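PDB 3CYJ: mandelate racemase/muconate lactonizing enzyme-like protein from Rubrobacter xylanophilus DSM 9941, which belongs to the enolase superfamily, pairing an N-terminal alpha+beta capping domain with a TIM-barrel-like domain that carries a sodium ion in this model. Local coordinates for residues 39-44 / 106-111. Residues are numbered along the deposited sequence; the frame is centred on the assembly and turned at random.
Sequences VEAHGG and DIALWD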
loop_
_atom_site.group_PDB
_atom_site.type_symbol
_atom_site.label_atom_id
_atom_site.label_comp_id
_atom_site.label_asym_id
_atom_site.label_seq_id
_atom_site.Cartn_x
_atom_site.Cartn_y
_atom_site.Cartn_z
ATOM N N VAL A 39 -1.116 45.976 5.268
ATOM C CA VAL A 39 0.177 46.386 4.766
ATOM C C VAL A 39 -0.015 47.333 3.581
ATOM O O VAL A 39 -0.875 47.087 2.688
ATOM C CB VAL A 39 1.051 45.142 4.367
ATOM C CG1 VAL A 39 2.409 45.537 3.756
ATOM C CG2 VAL A 39 1.233 44.208 5.580
ATOM N N GLU A 40 0.743 48.430 3.590
ATOM C CA GLU A 40 0.778 49.273 2.403
ATOM C C GLU A 40 2.162 49.342 1.863
ATOM O O GLU A 40 3.139 49.661 2.609
ATOM C CB GLU A 40 0.205 50.669 2.635
ATOM C CG GLU A 40 -1.240 50.612 3.141
ATOM C CD GLU A 40 -1.893 51.998 3.122
ATOM O OE1 GLU A 40 -1.106 52.965 3.019
ATOM O OE2 GLU A 40 -3.155 52.123 3.194
ATOM N N ALA A 41 2.238 49.018 0.567
ATOM C CA ALA A 41 3.500 49.039 -0.154
ATOM C C ALA A 41 3.556 50.229 -1.097
ATOM O O ALA A 41 2.690 50.383 -1.981
ATOM C CB ALA A 41 3.722 47.759 -0.922
ATOM N N HIS A 42 4.590 51.047 -0.894
ATOM C CA HIS A 42 4.799 52.294 -1.622
ATOM C C HIS A 42 5.932 52.072 -2.554
ATOM O O HIS A 42 6.997 51.611 -2.106
ATOM C CB HIS A 42 5.210 53.401 -0.651
ATOM C CG HIS A 42 4.091 53.866 0.217
ATOM N ND1 HIS A 42 3.756 53.231 1.394
ATOM C CD2 HIS A 42 3.195 54.867 0.058
ATOM C CE1 HIS A 42 2.703 53.830 1.935
ATOM N NE2 HIS A 42 2.341 54.825 1.144
ATOM N N GLY A 43 5.724 52.375 -3.840
ATOM C CA GLY A 43 6.825 52.271 -4.786
ATOM C C GLY A 43 6.456 52.794 -6.148
ATOM O O GLY A 43 5.279 52.861 -6.477
ATOM N N GLY A 44 7.466 53.210 -6.921
ATOM C CA GLY A 44 7.304 53.752 -8.280
ATOM C C GLY A 44 6.206 54.800 -8.467
ATOM O O GLY A 44 5.661 54.904 -9.574
ATOM N N ASP A 106 2.578 39.921 0.373
ATOM C CA ASP A 106 2.487 39.484 -1.004
ATOM C C ASP A 106 1.292 40.106 -1.770
ATOM O O ASP A 106 1.390 40.401 -2.943
ATOM C CB ASP A 106 2.396 37.962 -1.043
ATOM C CG ASP A 106 2.342 37.419 -2.479
ATOM O OD1 ASP A 106 3.411 37.280 -3.137
ATOM O OD2 ASP A 106 1.227 37.096 -2.922
ATOM N N ILE A 107 0.158 40.243 -1.098
ATOM C CA ILE A 107 -1.029 40.785 -1.692
ATOM C C ILE A 107 -0.817 42.270 -1.949
ATOM O O ILE A 107 -1.231 42.789 -2.980
ATOM C CB ILE A 107 -2.232 40.599 -0.750
ATOM C CG1 ILE A 107 -2.534 39.098 -0.550
ATOM C CG2 ILE A 107 -3.451 41.340 -1.250
ATOM C CD1 ILE A 107 -3.432 38.846 0.608
ATOM N N ALA A 108 -0.140 42.938 -1.016
ATOM C CA ALA A 108 0.205 44.339 -1.177
ATOM C C ALA A 108 1.157 44.547 -2.361
ATOM O O ALA A 108 0.975 45.466 -3.148
ATOM C CB ALA A 108 0.806 44.915 0.164
ATOM N N LEU A 109 2.187 43.711 -2.473
ATOM C CA LEU A 109 3.094 43.763 -3.597
ATOM C C LEU A 109 2.446 43.514 -4.987
ATOM O O LEU A 109 2.862 44.111 -5.991
ATOM C CB LEU A 109 4.234 42.786 -3.397
ATOM C CG LEU A 109 5.092 43.058 -2.143
ATOM C CD1 LEU A 109 6.278 42.097 -2.076
ATOM C CD2 LEU A 109 5.570 44.479 -2.146
ATOM N N TRP A 110 1.457 42.633 -5.035
ATOM C CA TRP A 110 0.749 42.347 -6.264
ATOM C C TRP A 110 -0.214 43.490 -6.582
ATOM O O TRP A 110 -0.309 43.904 -7.742
ATOM C CB TRP A 110 -0.025 41.029 -6.182
ATOM C CG TRP A 110 0.764 39.817 -6.614
ATOM C CD1 TRP A 110 1.319 38.823 -5.788
ATOM C CD2 TRP A 110 1.066 39.422 -7.967
ATOM N NE1 TRP A 110 1.963 37.890 -6.562
ATOM C CE2 TRP A 110 1.829 38.225 -7.896
ATOM C CE3 TRP A 110 0.803 39.984 -9.227
ATOM C CZ2 TRP A 110 2.303 37.570 -9.050
ATOM C CZ3 TRP A 110 1.286 39.337 -10.383
ATOM C CH2 TRP A 110 2.010 38.137 -10.292
ATOM N N ASP A 111 -0.927 43.970 -5.554
ATOM C CA ASP A 111 -1.723 45.207 -5.687
ATOM C C ASP A 111 -0.844 46.330 -6.259
ATOM O O ASP A 111 -1.177 46.976 -7.258
ATOM C CB ASP A 111 -2.329 45.639 -4.367
ATOM C CG ASP A 111 -3.478 46.683 -4.549
ATOM O OD1 ASP A 111 -4.234 46.622 -5.560
ATOM O OD2 ASP A 111 -3.651 47.562 -3.684
#
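Val39 and Ala41 meet Ala108 and Leu109 in a small, buried, largely apolar helix-on-sheet contact within the N-terminal domain. Strand 33-43 belongs to the antiparallel sheet of this domain, and helix 97-116 lies against one face of it. The strand and helix segments run in roughly the same direction, with a crossing angle of -38°. Their axes come within 7.6 Å. Two alanines face each other here, Ala41 CA lying 5.8 Å from Ala108 CA, which is consistent with so short an axis distance.

Ala108 is the centre of the contact. Its CB points at the strand, and the methyl sits over it and touches two residues of the same strand face. It meets CG1 of Val39 at 4.0 Å and CB of Ala41 at 4.2 Å. The same methyl also rests on the backbone, 3.7 Å from Val39 O. Val39 reaches the helix through one branch, since CG1 stands anti to the backbone N (chi1 177°). Leu109 starts out away from the strand, but its branched end turns back. CD2 then reaches CB of Ala41 at 4.0 Å, and this methyl-to-methyl touch extends the contact beyond Ala108.

Leu11 of the neighbouring strand 8-26 packs on both Val39 and Ala41. Val81 of helix 78-88 packs on Leu109, so the contact is part of a larger apolar layer between sheet and helices. Farther along the helix, Asp111 ties it to strand 46-53 through a hydrogen bond from Leu49 N to OD2.

Glu40 and His42 alternate to the other face of the strand. The side chains that meet are all apolar, and the two segments share no polar pairing. This contact itself thus rests on van der Waals touch and the burial of methyl groups.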